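Local coordinates for protein cytochrome P450 RhF (Acinetobacter radioresistens, PDB 6RO8) that probably acts as a cytochrome P450 monooxygenase, of which this chain is the heme domain, cut from a longer protein that also has iron-sulfur and reductase parts, at residues Glu139-His142 and Phe143-Leu147; Trp169-Pro172 and Leu173-Ala176; Phe76-Pro79 and Ile80-Ala84; Glu116-Pro119 and Val120-Glu123. One frame throughout, in Å; residues are numbered along the deposited sequence.

Contact 1 (Glu139-His142 and Phe143-Leu147); sequences EHQH and FVREL
Val144 and His140 are one turn apart in helix 134-155, the D helix of the P450 fold, and they mark its packed side. Val144 N donates to His140 O at 2.9 Å. The CG2 methyl of Val144, placed beside its own backbone N, comes close to the same carbonyl oxygen. Beyond it the valine meets Val175 of helix 170-179 and Met389 and Ile393 of helix 384-401. His140 is buried here as well, and its ND1 is bonded to Asn136 O. Phe143 lies at the margin of this side, where its ring stacks on His178. Leu147 CG sits 4.2 Å above one face of the Phe143 ring, offset toward the rim.

The outward side is looser. His142 and Glu146 run side by side and point the same way, with CE1 of His142 3.6 Å from CG of Glu146. Ring and carboxylate planes are turned 69° apart, and the carboxylate is engaged by Arg149 in a salt bridge. His142 has CG anti to its backbone N (chi1 179°), which sends the ring along the helix surface beside Glu146. Gln141 bridges the two sides. It touches helix 384-401, while its chain runs beside the exposed Arg145, amide and guanidinium planes 28° apart. The arginine bends at chi2 and chi3, and its guanidinium comes back so that NH2 lies 3.9 Å from Gln141 CG, which sits over one face of the group.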
loop_
_atom_site.group_PDB
_atom_site.type_symbol
_atom_site.label_atom_id
_atom_site.label_comp_id
_atom_site.label_asym_id
_atom_site.label_seq_id
_atom_site.Cartn_x
_atom_site.Cartn_y
_atom_site.Cartn_z
ATOM N N GLU A 139 18.427 -6.908 -11.837
ATOM C CA GLU A 139 17.970 -7.577 -13.044
ATOM C C GLU A 139 16.474 -7.410 -13.216
ATOM O O GLU A 139 15.981 -7.327 -14.342
ATOM C CB GLU A 139 18.413 -9.048 -13.030
ATOM C CG GLU A 139 19.933 -9.190 -13.137
ATOM C CD GLU A 139 20.415 -10.656 -13.052
ATOM O OE1 GLU A 139 19.599 -11.555 -12.721
ATOM O OE2 GLU A 139 21.614 -10.903 -13.333
ATOM N N HIS A 140 15.746 -7.311 -12.114
ATOM C CA HIS A 140 14.331 -6.992 -12.218
ATOM C C HIS A 140 14.121 -5.592 -12.793
ATOM O O HIS A 140 13.165 -5.360 -13.552
ATOM C CB HIS A 140 13.662 -7.159 -10.848
ATOM C CG HIS A 140 13.333 -8.583 -10.520
ATOM N ND1 HIS A 140 14.181 -9.406 -9.810
ATOM C CD2 HIS A 140 12.260 -9.342 -10.847
ATOM C CE1 HIS A 140 13.630 -10.601 -9.688
ATOM N NE2 HIS A 140 12.466 -10.590 -10.313
ATOM N N GLN A 141 15.028 -4.665 -12.482
ATOM C CA GLN A 141 14.956 -3.324 -13.049
ATOM C C GLN A 141 15.030 -3.360 -14.577
ATOM O O GLN A 141 14.216 -2.732 -15.264
ATOM C CB GLN A 141 16.076 -2.469 -12.458
ATOM C CG GLN A 141 15.957 -0.989 -12.712
ATOM C CD GLN A 141 17.089 -0.218 -12.084
ATOM O OE1 GLN A 141 18.204 -0.720 -11.969
ATOM N NE2 GLN A 141 16.808 1.007 -11.660
ATOM N N HIS A 142 15.999 -4.100 -15.128
ATOM C CA HIS A 142 16.054 -4.306 -16.573
ATOM C C HIS A 142 14.702 -4.751 -17.099
ATOM O O HIS A 142 14.237 -4.279 -18.143
ATOM C CB HIS A 142 17.119 -5.351 -16.927
ATOM C CG HIS A 142 17.229 -5.641 -18.399
ATOM N ND1 HIS A 142 16.682 -4.825 -19.370
ATOM C CD2 HIS A 142 17.827 -6.659 -19.062
ATOM C CE1 HIS A 142 16.938 -5.328 -20.565
ATOM N NE2 HIS A 142 17.632 -6.440 -20.406
ATOM N N PHE A 143 14.056 -5.670 -16.374
ATOM C CA PHE A 143 12.791 -6.236 -16.828
ATOM C C PHE A 143 11.692 -5.185 -16.820
ATOM O O PHE A 143 10.904 -5.092 -17.772
ATOM C CB PHE A 143 12.442 -7.426 -15.936
ATOM C CG PHE A 143 11.124 -8.057 -16.223
ATOM C CD1 PHE A 143 10.944 -8.850 -17.328
ATOM C CD2 PHE A 143 10.067 -7.897 -15.348
ATOM C CE1 PHE A 143 9.719 -9.450 -17.568
ATOM C CE2 PHE A 143 8.847 -8.495 -15.584
ATOM C CZ PHE A 143 8.670 -9.263 -16.690
ATOM N N VAL A 144 11.632 -4.379 -15.753
ATOM C CA VAL A 144 10.698 -3.263 -15.708
ATOM C C VAL A 144 10.910 -2.343 -16.901
ATOM O O VAL A 144 9.948 -1.909 -17.546
ATOM C CB VAL A 144 10.827 -2.497 -14.375
ATOM C CG1 VAL A 144 9.780 -1.417 -14.296
ATOM C CG2 VAL A 144 10.644 -3.441 -13.192
ATOM N N ARG A 145 12.166 -2.041 -17.233
ATOM C CA ARG A 145 12.403 -1.074 -18.301
ATOM C C ARG A 145 11.960 -1.605 -19.657
ATOM O O ARG A 145 11.446 -0.842 -20.482
ATOM C CB ARG A 145 13.865 -0.668 -18.344
ATOM C CG ARG A 145 14.048 0.733 -18.891
ATOM C CD ARG A 145 14.989 1.502 -17.998
ATOM N NE ARG A 145 16.038 0.652 -17.441
ATOM C CZ ARG A 145 16.812 0.983 -16.411
ATOM N NH1 ARG A 145 16.651 2.155 -15.802
ATOM N NH2 ARG A 145 17.747 0.136 -15.986
ATOM N N GLU A 146 12.150 -2.899 -19.913
ATOM C CA GLU A 146 11.643 -3.471 -21.158
ATOM C C GLU A 146 10.127 -3.354 -21.226
ATOM O O GLU A 146 9.568 -3.001 -22.271
ATOM C CB GLU A 146 12.065 -4.935 -21.284
ATOM C CG GLU A 146 13.528 -5.156 -21.611
ATOM C CD GLU A 146 13.890 -4.744 -23.029
ATOM O OE1 GLU A 146 13.427 -5.408 -23.992
ATOM O OE2 GLU A 146 14.649 -3.760 -23.181
ATOM N N LEU A 147 9.444 -3.628 -20.112
ATOM C CA LEU A 147 7.988 -3.600 -20.114
ATOM C C LEU A 147 7.473 -2.204 -20.427
ATOM O O LEU A 147 6.588 -2.028 -21.274
ATOM C CB LEU A 147 7.448 -4.084 -18.761
ATOM C CG LEU A 147 7.549 -5.585 -18.483
ATOM C CD1 LEU A 147 6.846 -5.926 -17.186
ATOM C CD2 LEU A 147 6.952 -6.370 -19.640
#

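Contact 2 (Trp169-Pro172 and Leu173-Ala176); sequences WEIP and LMVA
Met174 folds back over Glu170 in the first turns of helix 170-179, the E helix of the P450 fold. Its CB lies 3.6 Å from Glu170 O and equally far from Ile171 O. CG stays near Glu170 O, and SD passes that oxygen at the edge of contact. At chi3 (-93°) the chain turns, and this bend brings the methyl back toward the preceding turn. CE of Met174 returns to Glu170 O, at 3.1 Å, and lies 3.5 Å from Glu170 CG. The side chains cross obliquely, and the methyl lies along the glutamate from CB to OE2. The carboxylate itself has a charged partner elsewhere, Lys151 of helix 134-155, through OE2.

Trp169 lies near the start of the helix. It runs beside Leu173, both pointing the same way. The CD2 methyl of Leu173 comes to the edge of the indole, near its plane, 3.4 Å from Trp169 CZ3. One face of the same ring has Glu170 CB above its centre. Arg191 makes a cation-pi contact with the indole, whose buried NE1 is satisfied by a bond to Gln165 OE1.

On another side of the helix, Ile171 CG2 meets Val175 CG2 at 4.1 Å. Ile171 and Pro172 both press on Phe394 of helix 384-401. Pro172 has no N-H to give, but its carbonyl still serves the helix: Ala176 N donates to Pro172 O at 2.9 Å. The straightest bond of the set runs from Val175 N to Ile171 O, 2.8 Å long with 177° at the hydrogen.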
loop_
_atom_site.group_PDB
_atom_site.type_symbol
_atom_site.label_atom_id
_atom_site.label_comp_id
_atom_site.label_asym_id
_atom_site.label_seq_id
_atom_site.Cartn_x
_atom_site.Cartn_y
_atom_site.Cartn_z
ATOM N N TRP A 169 -1.432 -0.422 -13.842
ATOM C CA TRP A 169 -1.663 -1.599 -13.009
ATOM C C TRP A 169 -1.061 -2.873 -13.595
ATOM O O TRP A 169 -0.621 -3.754 -12.845
ATOM C CB TRP A 169 -3.163 -1.802 -12.747
ATOM C CG TRP A 169 -3.943 -2.424 -13.847
ATOM C CD1 TRP A 169 -4.664 -1.776 -14.807
ATOM C CD2 TRP A 169 -4.123 -3.828 -14.090
ATOM N NE1 TRP A 169 -5.270 -2.687 -15.647
ATOM C CE2 TRP A 169 -4.950 -3.953 -15.231
ATOM C CE3 TRP A 169 -3.655 -4.992 -13.463
ATOM C CZ2 TRP A 169 -5.316 -5.191 -15.754
ATOM C CZ3 TRP A 169 -4.019 -6.214 -13.981
ATOM C CH2 TRP A 169 -4.841 -6.307 -15.117
ATOM N N GLU A 170 -0.981 -2.970 -14.916
ATOM C CA GLU A 170 -0.583 -4.230 -15.524
ATOM C C GLU A 170 0.905 -4.509 -15.324
ATOM O O GLU A 170 1.298 -5.648 -15.049
ATOM C CB GLU A 170 -0.938 -4.185 -16.997
ATOM C CG GLU A 170 -1.326 -5.473 -17.623
ATOM C CD GLU A 170 -1.423 -5.274 -19.102
ATOM O OE1 GLU A 170 -1.875 -4.173 -19.495
ATOM O OE2 GLU A 170 -0.998 -6.170 -19.863
ATOM N N ILE A 171 1.751 -3.491 -15.453
ATOM C CA ILE A 171 3.193 -3.707 -15.350
ATOM C C ILE A 171 3.591 -4.059 -13.915
ATOM O O ILE A 171 4.289 -5.064 -13.720
ATOM C CB ILE A 171 3.972 -2.497 -15.890
ATOM C CG1 ILE A 171 4.009 -2.560 -17.418
ATOM C CG2 ILE A 171 5.386 -2.462 -15.329
ATOM C CD1 ILE A 171 4.647 -1.348 -18.075
ATOM N N PRO A 172 3.189 -3.296 -12.883
ATOM C CA PRO A 172 3.541 -3.714 -11.516
ATOM C C PRO A 172 3.077 -5.117 -11.206
ATOM O O PRO A 172 3.809 -5.870 -10.549
ATOM C CB PRO A 172 2.834 -2.676 -10.633
ATOM C CG PRO A 172 2.669 -1.517 -11.508
ATOM C CD PRO A 172 2.371 -2.077 -12.858
ATOM N N LEU A 173 1.884 -5.493 -11.688
ATOM C CA LEU A 173 1.406 -6.863 -11.533
ATOM C C LEU A 173 2.386 -7.857 -12.146
ATOM O O LEU A 173 2.843 -8.789 -11.475
ATOM C CB LEU A 173 0.029 -7.010 -12.171
ATOM C CG LEU A 173 -0.523 -8.442 -12.117
ATOM C CD1 LEU A 173 -0.554 -8.943 -10.670
ATOM C CD2 LEU A 173 -1.918 -8.557 -12.746
ATOM N N MET A 174 2.735 -7.662 -13.421
ATOM C CA MET A 174 3.662 -8.571 -14.085
ATOM C C MET A 174 5.002 -8.638 -13.365
ATOM O O MET A 174 5.563 -9.723 -13.174
ATOM C CB MET A 174 3.874 -8.128 -15.521
ATOM C CG MET A 174 2.923 -8.728 -16.489
ATOM S SD MET A 174 3.223 -7.855 -18.017
ATOM C CE MET A 174 2.018 -6.537 -17.896
ATOM N N VAL A 175 5.547 -7.485 -12.990
ATOM C CA VAL A 175 6.801 -7.462 -12.246
ATOM C C VAL A 175 6.669 -8.308 -10.979
ATOM O O VAL A 175 7.519 -9.168 -10.685
ATOM C CB VAL A 175 7.197 -6.002 -11.949
ATOM C CG1 VAL A 175 8.359 -5.930 -10.989
ATOM C CG2 VAL A 175 7.524 -5.271 -13.272
ATOM N N ALA A 176 5.559 -8.123 -10.248
ATOM C CA ALA A 176 5.337 -8.870 -9.010
ATOM C C ALA A 176 5.352 -10.376 -9.254
ATOM O O ALA A 176 6.128 -11.112 -8.630
ATOM C CB ALA A 176 4.016 -8.442 -8.370
#

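Contact 3 (Phe76-Pro79 and Ile80-Ala84); sequences FRDP and ITFSA. With HEM (protoporphyrin IX containing Fe), chain B.
The chain leaves helix 69-77 in a tight turn, in which Phe82 N donates to Asp78 O at 3.1 Å. Asp78 spans this turn with its side chain as well. CG is anti to the backbone N (chi1 -180°), which carries the carboxylate over the amides that follow. OD1 accepts from Thr81 N at 3.0 Å and weakly from Ile80 N, although the place of OD1 is not quite certain. OD2 faces the Thr81 hydroxyl, which donates to it; the modelled length is too short to be relied on. Together these bonds are consistent with an Asx motif. Phe82 CD2 also lies 4.0 Å from Asp78 CB, and Thr81 CB sits over the centre of one face of the Phe82 ring. Phe82 packs on Arg322, a heme-binding residue. Phe76, in the heme pocket, places CE1 3.2 Å from O2A of a heme propionate. His379, Arg126 and Arg322 hydrogen-bond the heme. The carboxylate of Asp78 probably satisfies the Thr81 amide and helps that of Ile80, and its negative charge is probably eased by these N-H groups, while the chain passes from helix to strand 82-83.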
loop_
_atom_site.group_PDB
_atom_site.type_symbol
_atom_site.label_atom_id
_atom_site.label_comp_id
_atom_site.label_asym_id
_atom_site.label_seq_id
_atom_site.Cartn_x
_atom_site.Cartn_y
_atom_site.Cartn_z
ATOM N N PHE A 76 5.193 3.132 15.518
ATOM C CA PHE A 76 5.898 2.208 14.631
ATOM C C PHE A 76 7.141 1.633 15.301
ATOM O O PHE A 76 7.478 0.459 15.100
ATOM C CB PHE A 76 6.307 2.915 13.348
ATOM C CG PHE A 76 5.316 2.811 12.244
ATOM C CD1 PHE A 76 4.865 1.575 11.812
ATOM C CD2 PHE A 76 4.856 3.958 11.601
ATOM C CE1 PHE A 76 3.946 1.476 10.763
ATOM C CE2 PHE A 76 3.948 3.865 10.544
ATOM C CZ PHE A 76 3.491 2.621 10.133
ATOM N N ARG A 77 7.835 2.450 16.101
ATOM C CA ARG A 77 9.132 2.081 16.658
ATOM C C ARG A 77 9.036 0.996 17.736
ATOM O O ARG A 77 10.024 0.301 17.987
ATOM C CB ARG A 77 9.804 3.340 17.212
ATOM C CG ARG A 77 11.225 3.144 17.701
ATOM C CD ARG A 77 12.017 4.452 17.727
ATOM N NE ARG A 77 11.175 5.619 17.978
ATOM C CZ ARG A 77 11.509 6.866 17.656
ATOM N NH1 ARG A 77 12.674 7.113 17.068
ATOM N NH2 ARG A 77 10.678 7.869 17.928
ATOM N N ASP A 78 7.872 0.815 18.361
ATOM C CA ASP A 78 7.680 -0.132 19.460
ATOM C C ASP A 78 6.675 -1.194 19.032
ATOM O O ASP A 78 5.458 -1.022 19.212
ATOM C CB ASP A 78 7.218 0.610 20.715
ATOM C CG ASP A 78 6.998 -0.311 21.914
ATOM O OD1 ASP A 78 7.133 -1.540 21.773
ATOM O OD2 ASP A 78 6.680 0.208 23.009
ATOM N N PRO A 79 7.133 -2.316 18.479
ATOM C CA PRO A 79 6.205 -3.363 18.044
ATOM C C PRO A 79 5.870 -4.383 19.114
ATOM O O PRO A 79 5.103 -5.309 18.831
ATOM C CB PRO A 79 6.968 -4.026 16.888
ATOM C CG PRO A 79 8.394 -3.886 17.265
ATOM C CD PRO A 79 8.525 -2.650 18.135
ATOM N N ILE A 80 6.432 -4.268 20.314
ATOM C CA ILE A 80 5.964 -5.130 21.389
ATOM C C ILE A 80 4.703 -4.541 22.018
ATOM O O ILE A 80 3.666 -5.211 22.098
ATOM C CB ILE A 80 7.093 -5.398 22.413
ATOM C CG1 ILE A 80 7.788 -4.109 22.853
ATOM C CG2 ILE A 80 8.160 -6.302 21.783
ATOM C CD1 ILE A 80 8.084 -4.004 24.360
ATOM N N THR A 81 4.736 -3.254 22.380
ATOM C CA THR A 81 3.524 -2.583 22.850
ATOM C C THR A 81 2.468 -2.500 21.755
ATOM O O THR A 81 1.311 -2.883 21.964
ATOM C CB THR A 81 3.854 -1.179 23.339
ATOM O OG1 THR A 81 5.108 -1.208 24.029
ATOM C CG2 THR A 81 2.763 -0.695 24.285
ATOM N N PHE A 82 2.840 -1.974 20.590
ATOM C CA PHE A 82 1.912 -1.769 19.481
ATOM C C PHE A 82 2.213 -2.813 18.420
ATOM O O PHE A 82 3.176 -2.683 17.661
ATOM C CB PHE A 82 2.030 -0.351 18.945
ATOM C CG PHE A 82 2.098 0.664 20.020
ATOM C CD1 PHE A 82 0.974 0.961 20.765
ATOM C CD2 PHE A 82 3.291 1.286 20.323
ATOM C CE1 PHE A 82 1.030 1.878 21.773
ATOM C CE2 PHE A 82 3.351 2.204 21.332
ATOM C CZ PHE A 82 2.213 2.501 22.063
ATOM N N SER A 83 1.389 -3.843 18.368
ATOM C CA SER A 83 1.670 -4.971 17.503
ATOM C C SER A 83 0.886 -4.871 16.201
ATOM O O SER A 83 -0.167 -4.231 16.112
ATOM C CB SER A 83 1.342 -6.286 18.202
ATOM O OG SER A 83 0.082 -6.789 17.787
ATOM N N ALA A 84 1.415 -5.550 15.195
ATOM C CA ALA A 84 0.906 -5.531 13.840
ATOM C C ALA A 84 -0.209 -6.534 13.607
ATOM O O ALA A 84 -0.647 -6.676 12.462
ATOM C CB ALA A 84 2.051 -5.810 12.863
HETATM C CHA HEM B . 5.444 -3.689 4.665
HETATM C CHB HEM B . 3.874 0.106 2.053
HETATM C CHC HEM B . 5.341 -2.012 -2.086
HETATM C CHD HEM B . 6.452 -5.961 0.517
HETATM C C1A HEM B . 4.872 -2.480 4.334
HETATM C C2A HEM B . 4.256 -1.525 5.237
HETATM C C3A HEM B . 3.827 -0.490 4.522
HETATM C C4A HEM B . 4.140 -0.734 3.124
HETATM C CMA HEM B . 3.116 0.749 5.105
HETATM C CAA HEM B . 4.128 -1.664 6.771
HETATM C CBA HEM B . 5.260 -0.865 7.384
HETATM C CGA HEM B . 5.286 -1.000 8.882
HETATM O O1A HEM B . 4.402 -1.690 9.448
HETATM O O2A HEM B . 6.204 -0.412 9.502
HETATM C C1B HEM B . 4.212 -0.094 0.736
HETATM C C2B HEM B . 4.117 0.897 -0.319
HETATM C C3B HEM B . 4.509 0.307 -1.474
HETATM C C4B HEM B . 4.872 -1.073 -1.179
HETATM C CMB HEM B . 3.632 2.354 -0.082
HETATM C CAB HEM B . 4.630 0.898 -2.898
HETATM C CBB HEM B . 4.546 2.192 -3.207
HETATM C C1C HEM B . 5.773 -3.277 -1.751
HETATM C C2C HEM B . 6.269 -4.311 -2.642
HETATM C C3C HEM B . 6.573 -5.393 -1.889
HETATM C C4C HEM B . 6.282 -5.078 -0.519
HETATM C CMC HEM B . 6.408 -4.136 -4.170
HETATM C CAC HEM B . 7.138 -6.790 -2.266
HETATM C CBC HEM B . 7.393 -7.150 -3.525
HETATM C C1D HEM B . 6.258 -5.715 1.853
HETATM C C2D HEM B . 6.473 -6.659 2.924
HETATM C C3D HEM B . 6.209 -6.039 4.068
HETATM C C4D HEM B . 5.810 -4.668 3.770
HETATM C CMD HEM B . 6.925 -8.129 2.785
HETATM C CAD HEM B . 6.292 -6.709 5.459
HETATM C CBD HEM B . 7.685 -6.610 6.064
HETATM C CGD HEM B . 7.593 -6.845 7.555
HETATM O O1D HEM B . 6.472 -7.091 8.048
HETATM O O2D HEM B . 8.628 -6.780 8.264
HETATM N NA HEM B . 4.766 -1.968 3.057
HETATM N NB HEM B . 4.673 -1.276 0.175
HETATM N NC HEM B . 5.796 -3.791 -0.466
HETATM N ND HEM B . 5.857 -4.509 2.406
HETATM FE FE HEM B . 5.288 -2.897 1.262
HETATM O O HOH W 1 3.193 -3.851 1.236
#

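Contact 4 (Glu116-Pro119 and Val120-Glu123); sequences EDEP and VHME
Glu118 and His121 face each other across the turn that leads into helix 121-127. Their side chains lie at a slant, with carboxylate and ring planes 60° apart. CG of Glu118 sits over one face of the imidazole, 3.4 Å from His121 CG. The glutamate bends at chi2 (98°), and this turns its carboxylate along the ring toward CD2. OE2 of Glu118 and NE2 of His121 stay 4.1 Å apart, so their charged atoms do not touch. Any attraction between them would depend on the charge of the histidine, which is not known. CG of His121 stands beside its own backbone N, chi1 -59°, and the ring is thereby held back over the loop.

Met122 also starts toward the loop, but its end leads away. Its CB packs against the loop backbone, 3.5 Å from Glu118 N, and against CG of Glu116. From there the chain runs off to the heme and His379. OE2 of Glu116 accepts from Asp117 N at 3.0 Å, using the anti lone pair, while OE1 is in a salt bridge with Arg125. Asp117 OD2 is taken by Ser83 and Arg111. A water donates to Glu118 O and accepts weakly from Glu123 N, 3.4 Å away, so it may loosely link the loop and the first helical turn. Val120 holds the N-cap position. This is the start of the C helix of the P450 fold, which carries the heme-binding Arg126 and, through Met122, lines the heme pocket.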
loop_
_atom_site.group_PDB
_atom_site.type_symbol
_atom_site.label_atom_id
_atom_site.label_comp_id
_atom_site.label_asym_id
_atom_site.label_seq_id
_atom_site.Cartn_x
_atom_site.Cartn_y
_atom_site.Cartn_z
ATOM N N GLU A 116 2.678 -10.288 11.389
ATOM C CA GLU A 116 3.240 -11.201 12.369
ATOM C C GLU A 116 3.841 -10.404 13.512
ATOM O O GLU A 116 4.320 -9.286 13.341
ATOM C CB GLU A 116 4.288 -12.126 11.756
ATOM C CG GLU A 116 4.818 -13.185 12.736
ATOM C CD GLU A 116 3.756 -14.154 13.217
ATOM O OE1 GLU A 116 3.604 -15.227 12.603
ATOM O OE2 GLU A 116 3.081 -13.845 14.217
ATOM N N ASP A 117 3.793 -10.985 14.695
ATOM C CA ASP A 117 3.831 -10.175 15.890
ATOM C C ASP A 117 5.146 -10.199 16.631
ATOM O O ASP A 117 5.388 -9.316 17.461
ATOM C CB ASP A 117 2.744 -10.641 16.857
ATOM C CG ASP A 117 2.139 -9.515 17.565
ATOM O OD1 ASP A 117 2.851 -8.916 18.386
ATOM O OD2 ASP A 117 0.978 -9.194 17.252
ATOM N N GLU A 118 5.983 -11.146 16.350
ATOM C CA GLU A 118 6.582 -11.757 17.512
ATOM C C GLU A 118 7.859 -11.095 17.987
ATOM O O GLU A 118 8.346 -10.137 17.370
ATOM C CB GLU A 118 6.850 -13.230 17.205
ATOM C CG GLU A 118 6.735 -14.205 18.372
ATOM C CD GLU A 118 5.398 -14.901 18.424
ATOM O OE1 GLU A 118 4.740 -14.871 19.486
ATOM O OE2 GLU A 118 4.991 -15.452 17.382
ATOM N N PRO A 119 8.396 -11.564 19.112
ATOM C CA PRO A 119 9.845 -11.714 19.211
ATOM C C PRO A 119 10.317 -12.609 18.077
ATOM O O PRO A 119 9.720 -13.654 17.788
ATOM C CB PRO A 119 10.059 -12.358 20.589
ATOM C CG PRO A 119 8.688 -12.515 21.203
ATOM C CD PRO A 119 7.750 -11.635 20.432
ATOM N N VAL A 120 11.381 -12.158 17.417
ATOM C CA VAL A 120 11.916 -12.680 16.160
ATOM C C VAL A 120 11.001 -13.517 15.258
ATOM O O VAL A 120 11.283 -13.579 14.065
ATOM C CB VAL A 120 13.255 -13.419 16.417
ATOM C CG1 VAL A 120 14.263 -12.446 17.088
ATOM C CG2 VAL A 120 13.031 -14.577 17.286
ATOM N N HIS A 121 9.940 -14.190 15.733
ATOM C CA HIS A 121 9.200 -14.989 14.752
ATOM C C HIS A 121 8.816 -14.125 13.567
ATOM O O HIS A 121 8.814 -14.570 12.412
ATOM C CB HIS A 121 7.946 -15.646 15.337
ATOM C CG HIS A 121 8.189 -16.580 16.488
ATOM N ND1 HIS A 121 9.446 -16.897 16.963
ATOM C CD2 HIS A 121 7.311 -17.310 17.224
ATOM C CE1 HIS A 121 9.321 -17.727 17.986
ATOM N NE2 HIS A 121 8.041 -18.017 18.145
ATOM N N MET A 122 8.511 -12.870 13.864
ATOM C CA MET A 122 8.503 -11.820 12.862
ATOM C C MET A 122 9.908 -11.587 12.294
ATOM O O MET A 122 10.124 -11.708 11.084
ATOM C CB MET A 122 7.900 -10.570 13.505
ATOM C CG MET A 122 8.213 -9.233 12.943
ATOM S SD MET A 122 8.239 -8.980 11.170
ATOM C CE MET A 122 9.444 -7.673 11.122
ATOM N N GLU A 123 10.893 -11.312 13.154
ATOM C CA GLU A 123 12.245 -11.047 12.656
ATOM C C GLU A 123 12.959 -12.307 12.165
ATOM O O GLU A 123 13.647 -12.260 11.147
ATOM C CB GLU A 123 13.100 -10.373 13.726
ATOM C CG GLU A 123 12.928 -8.867 13.847
ATOM C CD GLU A 123 13.117 -8.103 12.546
ATOM O OE1 GLU A 123 13.624 -8.670 11.565
ATOM O OE2 GLU A 123 12.762 -6.914 12.506
HETATM O O HOH W 2 9.982 -9.282 15.699
#

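In the fold
The contacts form two pairs. Contacts 1 and 2 lie on neighbouring helices, their centres about 11 Å apart, and meet through Val144 CG2 and Val175 CG2 at 3.6 Å. Contacts 3 and 4 also have their centres about 11 Å apart and are joined by a probable hydrogen bond from Ser83 OG to Asp117 OD2, 2.6 Å. Between the pairs the centres are about 29 to 36 Å apart, and contacts 2 and 3 lie on opposite sides of the chain's centre. The heme relates to both groups. Phe76 of contact 3 and Met122 of contact 4 belong to its pocket, while the side chain of Ala176 in contact 2 is about 6 Å from the heme and the side chain of His140 in contact 1 about 9 Å.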